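Local structure of chitin-binding domain 3 protein (Micromonospora aurantiaca ATCC 27029, 5OPF) at residues 116-119 with 120-124; 164-167 with 168-172. The protein is a copper-dependent lytic polysaccharide monooxygenase (LPMO10B) that probably cleaves crystalline polysaccharide chains, such as cellulose, by oxidation. All coordinates share one frame; numbering follows the deposited sequence.

Contact 1: residues 116-119 with 120-124; sequences YVTK and QGYNA
Tyr122 packs beside Thr118 across a tight bend in the chain. Its CB sits 3.4 Å from Lys119 O and, further off, 4.0 Å from Thr118 CB. With CG anti to its own backbone N (chi1 172°), the ring is directed past the threonine: CG itself is 4.1 Å from Thr118 CG2, and CD2 is the ring atom nearest to Thr118, 3.5 Å from the same CG2. The next ring atom, CE2, is 3.9 Å from that Thr118 methyl, which meets the ring at a slant. The backbone N of Ala124 lies over one face, 3.5 Å above the plane and displaced toward the rim. At the tip, OH makes a weak hydrogen bond to Ser127 O.

The geometry behind this is a type II beta turn from Lys119 to Tyr122, which leads out of strand 110-118. It is closed by Tyr122 N donating to Lys119 O over 3.0 Å at 167°, and Gly121 takes the positive phi (110°) at its third position. Thr118 presents its two branches differently: CG2 goes to the tyrosine, while OG1 is hydrogen-bonded to His170 and Val171 on strand 169-178.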
ATOM      1  N   TYR A 116      -9.490  -1.354  -1.767  1.00  5.28           N
ATOM      2  CA  TYR A 116      -9.868  -1.455  -3.168  1.00  5.35           C
ATOM      3  C   TYR A 116      -9.007  -2.526  -3.836  1.00  5.37           C
ATOM      4  O   TYR A 116      -7.852  -2.743  -3.455  1.00  5.62           O
ATOM      5  CB  TYR A 116      -9.599  -0.124  -3.900  1.00  5.45           C
ATOM      6  CG  TYR A 116     -10.396   1.047  -3.385  1.00  5.52           C
ATOM      7  CD1 TYR A 116      -9.958   1.804  -2.309  1.00  5.89           C
ATOM      8  CD2 TYR A 116     -11.598   1.394  -3.972  1.00  6.17           C
ATOM      9  CE1 TYR A 116     -10.700   2.857  -1.832  1.00  7.41           C
ATOM     10  CE2 TYR A 116     -12.349   2.454  -3.494  1.00  8.42           C
ATOM     11  CZ  TYR A 116     -11.891   3.176  -2.419  1.00  6.92           C
ATOM     12  OH  TYR A 116     -12.630   4.238  -1.921  1.00 11.52           O
ATOM     13  N   VAL A 117      -9.547  -3.174  -4.872  1.00  5.17           N
ATOM     14  CA  VAL A 117      -8.776  -4.092  -5.703  1.00  5.87           C
ATOM     15  C   VAL A 117      -9.049  -3.768  -7.162  1.00  5.31           C
ATOM     16  O   VAL A 117     -10.185  -3.472  -7.553  1.00  5.79           O
ATOM     17  CB  VAL A 117      -9.090  -5.573  -5.389  1.00  6.08           C
ATOM     18  CG1 VAL A 117      -8.412  -6.524  -6.375  1.00  8.36           C
ATOM     19  CG2 VAL A 117      -8.666  -5.913  -3.966  1.00  7.97           C
ATOM     20  N   THR A 118      -8.008  -3.885  -7.982  1.00  5.18           N
ATOM     21  CA  THR A 118      -8.139  -3.673  -9.411  1.00  5.43           C
ATOM     22  C   THR A 118      -9.118  -4.662 -10.033  1.00  6.00           C
ATOM     23  O   THR A 118      -9.305  -5.794  -9.564  1.00  6.24           O
ATOM     24  CB  THR A 118      -6.764  -3.734 -10.095  1.00  5.71           C
ATOM     25  OG1 THR A 118      -6.037  -4.885  -9.662  1.00  5.58           O
ATOM     26  CG2 THR A 118      -5.964  -2.499  -9.752  1.00  5.89           C
ATOM     27  N   LYS A 119      -9.761  -4.195 -11.092  1.00  5.91           N
ATOM     28  CA  LYS A 119     -10.725  -4.976 -11.842  1.00  6.86           C
ATOM     29  C   LYS A 119     -10.023  -5.911 -12.823  1.00  6.61           C
ATOM     30  O   LYS A 119      -8.969  -5.590 -13.381  1.00  7.18           O
ATOM     31  CB  LYS A 119     -11.641  -4.021 -12.611  1.00  8.19           C
ATOM     32  CG  LYS A 119     -12.451  -3.102 -11.713  1.00  8.63           C
ATOM     33  CD  LYS A 119     -12.936  -1.841 -12.435  1.00  9.55           C
ATOM     34  CE  LYS A 119     -13.621  -0.890 -11.469  1.00 12.17           C
ATOM     35  NZ  LYS A 119     -14.168   0.313 -12.165  1.00 12.28           N
ATOM     36  N   GLN A 120     -10.623  -7.082 -13.043  1.00  6.89           N
ATOM     37  CA  GLN A 120     -10.088  -7.993 -14.045  1.00  7.45           C
ATOM     38  C   GLN A 120      -9.982  -7.273 -15.381  1.00  7.90           C
ATOM     39  O   GLN A 120     -10.915  -6.589 -15.816  1.00  9.09           O
ATOM     40  CB  GLN A 120     -10.957  -9.244 -14.164  1.00  7.88           C
ATOM     41  CG  GLN A 120     -10.279 -10.384 -14.921  1.00  7.91           C
ATOM     42  CD  GLN A 120      -9.127 -11.018 -14.158  1.00  7.27           C
ATOM     43  OE1 GLN A 120      -8.992 -10.837 -12.950  1.00  7.01           O
ATOM     44  NE2 GLN A 120      -8.288 -11.767 -14.871  1.00  8.58           N
ATOM     45  N   GLY A 121      -8.829  -7.425 -16.028  1.00  8.36           N
ATOM     46  CA  GLY A 121      -8.490  -6.700 -17.233  1.00  9.90           C
ATOM     47  C   GLY A 121      -7.401  -5.663 -17.031  1.00 10.31           C
ATOM     48  O   GLY A 121      -6.703  -5.322 -17.994  1.00 12.65           O
ATOM     49  N   TYR A 122      -7.252  -5.139 -15.812  1.00  8.43           N
ATOM     50  CA  TYR A 122      -6.158  -4.219 -15.522  1.00  7.92           C
ATOM     51  C   TYR A 122      -4.838  -4.970 -15.618  1.00  8.10           C
ATOM     52  O   TYR A 122      -4.703  -6.066 -15.064  1.00  8.93           O
ATOM     53  CB  TYR A 122      -6.309  -3.618 -14.113  1.00  8.67           C
ATOM     54  CG  TYR A 122      -5.098  -2.803 -13.705  1.00  8.08           C
ATOM     55  CD1 TYR A 122      -4.809  -1.609 -14.347  1.00  9.18           C
ATOM     56  CD2 TYR A 122      -4.232  -3.236 -12.711  1.00  7.85           C
ATOM     57  CE1 TYR A 122      -3.676  -0.869 -14.016  1.00  8.11           C
ATOM     58  CE2 TYR A 122      -3.104  -2.509 -12.377  1.00  6.77           C
ATOM     59  CZ  TYR A 122      -2.829  -1.327 -13.029  1.00  7.50           C
ATOM     60  OH  TYR A 122      -1.695  -0.627 -12.694  1.00  7.84           O
ATOM     61  N   ASN A 123      -3.857  -4.375 -16.298  1.00  8.33           N
ATOM     62  CA  ASN A 123      -2.522  -4.956 -16.453  1.00  9.03           C
ATOM     63  C   ASN A 123      -1.481  -4.110 -15.714  1.00  8.70           C
ATOM     64  O   ASN A 123      -0.998  -3.101 -16.240  1.00  9.52           O
ATOM     65  CB  ASN A 123      -2.160  -5.088 -17.925  1.00 11.10           C
ATOM     66  CG  ASN A 123      -0.884  -5.882 -18.129  1.00 10.62           C
ATOM     67  OD1 ASN A 123      -0.128  -6.111 -17.188  1.00 12.40           O
ATOM     68  ND2 ASN A 123      -0.642  -6.307 -19.359  1.00 14.10           N
ATOM     69  N   ALA A 124      -1.111  -4.539 -14.506  1.00  8.01           N
ATOM     70  CA  ALA A 124      -0.151  -3.796 -13.698  1.00  8.27           C
ATOM     71  C   ALA A 124       1.230  -3.734 -14.325  1.00 10.28           C
ATOM     72  O   ALA A 124       2.041  -2.882 -13.931  1.00  9.87           O
ATOM     73  CB  ALA A 124      -0.036  -4.444 -12.321  1.00  9.40           C
TER

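Contact 2: residues 164-167 with 168-172; sequences PGRT and GRHVV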
ATOM      1  N   PRO A 164     -14.490 -10.651  -6.098  1.00  9.91           N
ATOM      2  CA  PRO A 164     -14.941 -11.754  -6.944  1.00 11.27           C
ATOM      3  C   PRO A 164     -14.413 -11.635  -8.358  1.00  8.47           C
ATOM      4  O   PRO A 164     -14.258 -10.539  -8.910  1.00  9.63           O
ATOM      5  CB  PRO A 164     -16.469 -11.611  -6.935  1.00 15.66           C
ATOM      6  CG  PRO A 164     -16.786 -10.724  -5.806  1.00 16.12           C
ATOM      7  CD  PRO A 164     -15.617  -9.838  -5.613  1.00 11.50           C
ATOM      8  N   GLY A 165     -14.155 -12.794  -8.951  1.00  9.88           N
ATOM      9  CA  GLY A 165     -13.813 -12.883 -10.348  1.00 10.44           C
ATOM     10  C   GLY A 165     -12.367 -12.609 -10.689  1.00 10.06           C
ATOM     11  O   GLY A 165     -11.979 -12.828 -11.840  1.00 12.97           O
ATOM     12  N   ARG A 166     -11.547 -12.162  -9.750  1.00  7.74           N
ATOM     13  CA  ARG A 166     -10.154 -11.869 -10.046  1.00  6.93           C
ATOM     14  C   ARG A 166      -9.334 -13.144 -10.158  1.00  6.90           C
ATOM     15  O   ARG A 166      -9.458 -14.060  -9.335  1.00  7.38           O
ATOM     16  CB  ARG A 166      -9.548 -11.014  -8.936  1.00  7.66           C
ATOM     17  CG  ARG A 166      -9.761  -9.510  -9.060  1.00  7.67           C
ATOM     18  CD  ARG A 166     -11.213  -9.117  -9.016  1.00  7.82           C
ATOM     19  NE  ARG A 166     -11.320  -7.675  -8.871  1.00  7.18           N
ATOM     20  CZ  ARG A 166     -12.424  -7.031  -8.529  1.00  7.88           C
ATOM     21  NH1 ARG A 166     -13.546  -7.698  -8.316  1.00  9.22           N
ATOM     22  NH2 ARG A 166     -12.393  -5.712  -8.398  1.00  8.85           N
ATOM     23  N   THR A 167      -8.459 -13.164 -11.161  1.00  6.79           N
ATOM     24  CA  THR A 167      -7.427 -14.180 -11.318  1.00  6.87           C
ATOM     25  C   THR A 167      -6.137 -13.478 -11.706  1.00  6.54           C
ATOM     26  O   THR A 167      -6.151 -12.425 -12.357  1.00  6.83           O
ATOM     27  CB  THR A 167      -7.784 -15.249 -12.376  1.00  7.26           C
ATOM     28  OG1 THR A 167      -7.938 -14.623 -13.657  1.00  7.56           O
ATOM     29  CG2 THR A 167      -9.057 -15.985 -11.981  1.00  7.67           C
ATOM     30  N   GLY A 168      -5.015 -14.051 -11.283  1.00  6.52           N
ATOM     31  CA  GLY A 168      -3.725 -13.511 -11.662  1.00  6.31           C
ATOM     32  C   GLY A 168      -3.359 -12.221 -10.931  1.00  5.97           C
ATOM     33  O   GLY A 168      -3.895 -11.873  -9.870  1.00  5.88           O
ATOM     34  N   ARG A 169      -2.401 -11.514 -11.534  1.00  5.83           N
ATOM     35  CA  ARG A 169      -1.784 -10.337 -10.933  1.00  5.57           C
ATOM     36  C   ARG A 169      -2.759  -9.171 -10.831  1.00  5.43           C
ATOM     37  O   ARG A 169      -3.429  -8.809 -11.808  1.00  5.83           O
ATOM     38  CB  ARG A 169      -0.595  -9.909 -11.791  1.00  5.96           C
ATOM     39  CG  ARG A 169       0.047  -8.594 -11.387  1.00  6.03           C
ATOM     40  CD  ARG A 169       1.207  -8.215 -12.280  1.00  6.95           C
ATOM     41  NE  ARG A 169       2.437  -8.962 -12.047  1.00  6.78           N
ATOM     42  CZ  ARG A 169       3.355  -8.614 -11.142  1.00  6.61           C
ATOM     43  NH1 ARG A 169       3.157  -7.561 -10.366  1.00  6.85           N
ATOM     44  NH2 ARG A 169       4.480  -9.300 -11.024  1.00  8.00           N
ATOM     45  N   HIS A 170      -2.777  -8.547  -9.650  1.00  5.28           N
ATOM     46  CA  HIS A 170      -3.648  -7.421  -9.323  1.00  5.17           C
ATOM     47  C   HIS A 170      -2.933  -6.490  -8.348  1.00  5.00           C
ATOM     48  O   HIS A 170      -1.837  -6.785  -7.869  1.00  5.22           O
ATOM     49  CB  HIS A 170      -4.993  -7.936  -8.785  1.00  5.30           C
ATOM     50  CG  HIS A 170      -5.917  -8.320  -9.878  1.00  5.50           C
ATOM     51  ND1 HIS A 170      -6.551  -7.361 -10.635  1.00  5.73           N
ATOM     52  CD2 HIS A 170      -6.260  -9.525 -10.392  1.00  5.73           C
ATOM     53  CE1 HIS A 170      -7.266  -7.969 -11.564  1.00  5.85           C
ATOM     54  NE2 HIS A 170      -7.102  -9.278 -11.446  1.00  6.13           N
ATOM     55  N   VAL A 171      -3.572  -5.352  -8.070  1.00  4.93           N
ATOM     56  CA  VAL A 171      -3.102  -4.415  -7.060  1.00  4.88           C
ATOM     57  C   VAL A 171      -4.234  -4.151  -6.074  1.00  4.81           C
ATOM     58  O   VAL A 171      -5.379  -3.903  -6.476  1.00  5.65           O
ATOM     59  CB  VAL A 171      -2.604  -3.097  -7.691  1.00  5.11           C
ATOM     60  CG1 VAL A 171      -2.059  -2.156  -6.624  1.00  6.50           C
ATOM     61  CG2 VAL A 171      -1.519  -3.368  -8.737  1.00  6.54           C
ATOM     62  N   VAL A 172      -3.906  -4.220  -4.787  1.00  4.76           N
ATOM     63  CA  VAL A 172      -4.761  -3.773  -3.697  1.00  4.78           C
ATOM     64  C   VAL A 172      -4.355  -2.342  -3.361  1.00  5.02           C
ATOM     65  O   VAL A 172      -3.165  -2.018  -3.277  1.00  5.38           O
ATOM     66  CB  VAL A 172      -4.590  -4.684  -2.464  1.00  5.27           C
ATOM     67  CG1 VAL A 172      -5.578  -4.301  -1.368  1.00  5.37           C
ATOM     68  CG2 VAL A 172      -4.740  -6.159  -2.835  1.00  7.15           C
TER
HETATM   69  O   HOH W   1      -4.814 -10.354 -13.687  1.00  6.71           O
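Arg166 and His170 are helped together by their first torsions, which in both residues swing CG away from the carbonyl carbon; in the arginine chi1 of -85° sets CG over the imidazole, and a bend at chi2 (62°) takes CD and the guanidinium onward. Arg166 CG lies over one face of the ring, 3.7 Å from the His170 centroid and 17° off the ring normal, a CH-pi contact. Its nearest ring atom is His170 NE2, at 3.6 Å. Arg166 CB supports this from further out, 3.9 Å from His170 CD2. The two side chains run at about a right angle, the guanidinium steeply inclined to the imidazole plane.

That guanidinium is held by several partners. NH1 donates to Pro164 O at 3.0 Å, with the acceptor at the guanidinium edge and close to its plane; NE bonds to Thr118, and NH2 to Val117 O and, as a salt bridge, to Glu135. Such bonding leaves the group little rotational freedom.

A second feature lies at the imidazole edge, where Thr167 O stands near the ring plane, 3.5 Å from His170 CD2. The same carbonyl accepts a water proton at 2.8 Å, and this water also donates to Arg169 O at 2.8 Å, linking two peptides on the way into the strand. Gly168, between them, adopts a positive phi. Both ring nitrogens of His170 are hydrogen-bonded, ND1 with Thr118 OG1 and NE2 with Gln120 OE1, which fixes the ring's rotation; Gln120 OE1 also receives Thr167 N.

In the fold, residues 164-167 belong to the loop that crosses between the two sheets of the immunoglobulin-like (fibronectin type III-like) beta sandwich known for these LPMOs, from strand 154-162 to strand 169-178. There the new strand lies between 110-118 and 183-192, with His170 paired through its backbone to Val191.

How the contacts relate
Contacts 1 and 2 abut, their centres about 6 Å apart, on neighbouring antiparallel strands, 110-118 and 169-178. Thr118 of contact 1 holds two groups of contact 2 by different atoms: OG1 is 2.7 Å from His170 ND1 and O is 2.8 Å from Arg166 NE, both probable hydrogen bonds. Packing continues with Lys119 O 3.4 Å from His170 CE1. The turn ending one strand thus lies against the loop starting the other. Copper is bound by His1, His108 and Tyr185. His108 precedes strand 110-118, whose far end holds contact 1, and Tyr185 lies near the start of strand 183-192, whose other end flanks His170, which suggests both contacts lie away from the copper, as structural packing.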